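Local coordinates for protein periplasmic chaperone Spy (Escherichia coli, PDB 5WO2) that acts as an ATP-independent homodimeric chaperone of the periplasm, limiting protein aggregation and letting substrates fold while bound to its cradle, at residues B[78-82]-B[83-87]. Numbering follows the deposited sequence.
Sequences NILTP and EQKKQ
Thr81 and Gln84 grip each other by reciprocal hydrogen bonds, each side chain taking up the other's backbone N-H. Thr81 OG1 accepts from Gln84 N at 3.0 Å, with chi1 68° setting OG1 between the backbone N and the carbonyl carbon, facing the first turn. In return, the Gln84 side chain, extended beyond CG, carries OE1 to 2.8 Å from Thr81 N, an almost straight bond (171° at the hydrogen) that arrives in the carbonyl plane on a lone pair. The hydroxyl proton of Thr81 has two weak, undecided acceptors, Gln84 OE1 and Glu83 OE2.

This is a capping box, with Thr81 as N-cap of helix 82-94, directly after the loop that follows helix 48-77; in sequence, Leu80, Thr81 and Gln84 belong to one of the chain's two copies of the LTxxQ motif. The Gln84 amide also ties the cap to the N-terminal part of the chain: NE2 donates to Leu5 O, and OE1 takes a second bond from Gln11.

Backbone bonds start the helix, with Lys85 N 2.8 Å from Thr81 O and Lys86 N 3.2 Å from Pro82 O.

For nonpolar packing, Leu80 is buried against Leu7 and sets its CB 3.8 Å from Lys85 CG. Leu80 CD2 lies against the Gln84 side chain, near CB and OE1. The Lys85 chain runs extended past Leu80 O and reaches Asn78 through a water, which accepts from Lys85 NZ at 3.0 Å and donates to Asn78 OD1. Asn78 ND2 meanwhile donates to Ser43 O of the second subunit, bringing the loop to the dimer interface.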
loop_
_atom_site.group_PDB
_atom_site.type_symbol
_atom_site.label_atom_id
_atom_site.label_comp_id
_atom_site.label_asym_id
_atom_site.label_seq_id
_atom_site.Cartn_x
_atom_site.Cartn_y
_atom_site.Cartn_z
ATOM N N ASN B 78 -1.381 22.490 -7.827
ATOM C CA ASN B 78 -1.729 23.600 -8.716
ATOM C C ASN B 78 -2.560 24.713 -8.081
ATOM O O ASN B 78 -2.808 25.726 -8.725
ATOM C CB ASN B 78 -2.435 23.057 -9.940
ATOM C CG ASN B 78 -1.465 22.497 -10.934
ATOM O OD1 ASN B 78 -0.686 23.256 -11.515
ATOM N ND2 ASN B 78 -1.477 21.160 -11.131
ATOM N N ILE B 79 -2.964 24.579 -6.822
ATOM C CA ILE B 79 -3.494 25.764 -6.129
ATOM C C ILE B 79 -2.391 26.555 -5.434
ATOM O O ILE B 79 -2.669 27.577 -4.828
ATOM C CB ILE B 79 -4.568 25.424 -5.066
ATOM C CG1 ILE B 79 -3.988 24.675 -3.873
ATOM C CG2 ILE B 79 -5.688 24.639 -5.676
ATOM C CD1 ILE B 79 -4.901 24.633 -2.680
ATOM N N LEU B 80 -1.145 26.079 -5.495
ATOM C CA LEU B 80 -0.042 26.695 -4.738
ATOM C C LEU B 80 0.706 27.821 -5.446
ATOM O O LEU B 80 0.790 27.840 -6.672
ATOM C CB LEU B 80 0.999 25.633 -4.365
ATOM C CG LEU B 80 0.573 24.432 -3.508
ATOM C CD1 LEU B 80 1.752 23.463 -3.345
ATOM C CD2 LEU B 80 0.039 24.871 -2.169
ATOM N N THR B 81 1.268 28.746 -4.653
ATOM C CA THR B 81 2.187 29.770 -5.172
ATOM C C THR B 81 3.528 29.175 -5.586
ATOM O O THR B 81 3.910 28.126 -5.086
ATOM C CB THR B 81 2.485 30.837 -4.134
ATOM O OG1 THR B 81 3.253 30.252 -3.076
ATOM C CG2 THR B 81 1.197 31.438 -3.580
ATOM N N PRO B 82 4.260 29.854 -6.482
ATOM C CA PRO B 82 5.603 29.386 -6.843
ATOM C C PRO B 82 6.472 29.053 -5.637
ATOM O O PRO B 82 7.041 27.966 -5.616
ATOM C CB PRO B 82 6.162 30.563 -7.641
ATOM C CG PRO B 82 4.965 31.041 -8.374
ATOM C CD PRO B 82 3.827 30.950 -7.372
ATOM N N GLU B 83 6.565 29.930 -4.638
ATOM C CA GLU B 83 7.342 29.579 -3.446
ATOM C C GLU B 83 6.762 28.340 -2.723
ATOM O O GLU B 83 7.510 27.495 -2.243
ATOM C CB GLU B 83 7.438 30.773 -2.474
ATOM C CG GLU B 83 6.140 31.540 -2.282
ATOM C CD GLU B 83 5.951 32.706 -3.281
ATOM O OE1 GLU B 83 6.277 33.862 -2.915
ATOM O OE2 GLU B 83 5.470 32.470 -4.419
ATOM N N GLN B 84 5.442 28.194 -2.652
ATOM C CA GLN B 84 4.896 27.018 -1.973
ATOM C C GLN B 84 5.157 25.714 -2.765
ATOM O O GLN B 84 5.357 24.662 -2.161
ATOM C CB GLN B 84 3.395 27.169 -1.737
ATOM C CG GLN B 84 2.961 28.239 -0.713
ATOM C CD GLN B 84 1.451 28.471 -0.770
ATOM O OE1 GLN B 84 0.871 28.545 -1.850
ATOM N NE2 GLN B 84 0.807 28.541 0.394
ATOM N N LYS B 85 5.152 25.778 -4.100
ATOM C CA LYS B 85 5.474 24.592 -4.906
ATOM C C LYS B 85 6.924 24.140 -4.688
ATOM O O LYS B 85 7.210 22.957 -4.629
ATOM C CB LYS B 85 5.271 24.864 -6.395
ATOM C CG LYS B 85 3.850 25.041 -6.845
ATOM C CD LYS B 85 3.786 25.448 -8.336
ATOM C CE LYS B 85 2.338 25.566 -8.796
ATOM N NZ LYS B 85 2.194 26.245 -10.104
ATOM N N LYS B 86 7.846 25.091 -4.571
ATOM C CA LYS B 86 9.228 24.725 -4.278
ATOM C C LYS B 86 9.265 23.950 -2.984
ATOM O O LYS B 86 9.978 22.968 -2.866
ATOM C CB LYS B 86 10.142 25.942 -4.166
ATOM C CG LYS B 86 10.461 26.625 -5.493
ATOM C CD LYS B 86 11.813 27.371 -5.437
ATOM C CE LYS B 86 11.880 28.470 -4.368
ATOM N NZ LYS B 86 11.254 29.780 -4.794
ATOM N N GLN B 87 8.485 24.404 -2.014
ATOM C CA GLN B 87 8.465 23.778 -0.701
ATOM C C GLN B 87 7.781 22.427 -0.738
ATOM O O GLN B 87 8.247 21.459 -0.145
ATOM C CB GLN B 87 7.759 24.672 0.303
ATOM C CG GLN B 87 7.767 24.103 1.709
ATOM C CD GLN B 87 9.175 24.024 2.307
ATOM O OE1 GLN B 87 9.899 25.022 2.351
ATOM N NE2 GLN B 87 9.564 22.832 2.755
HETATM O O HOH W 1 1.706 23.818 -11.752
#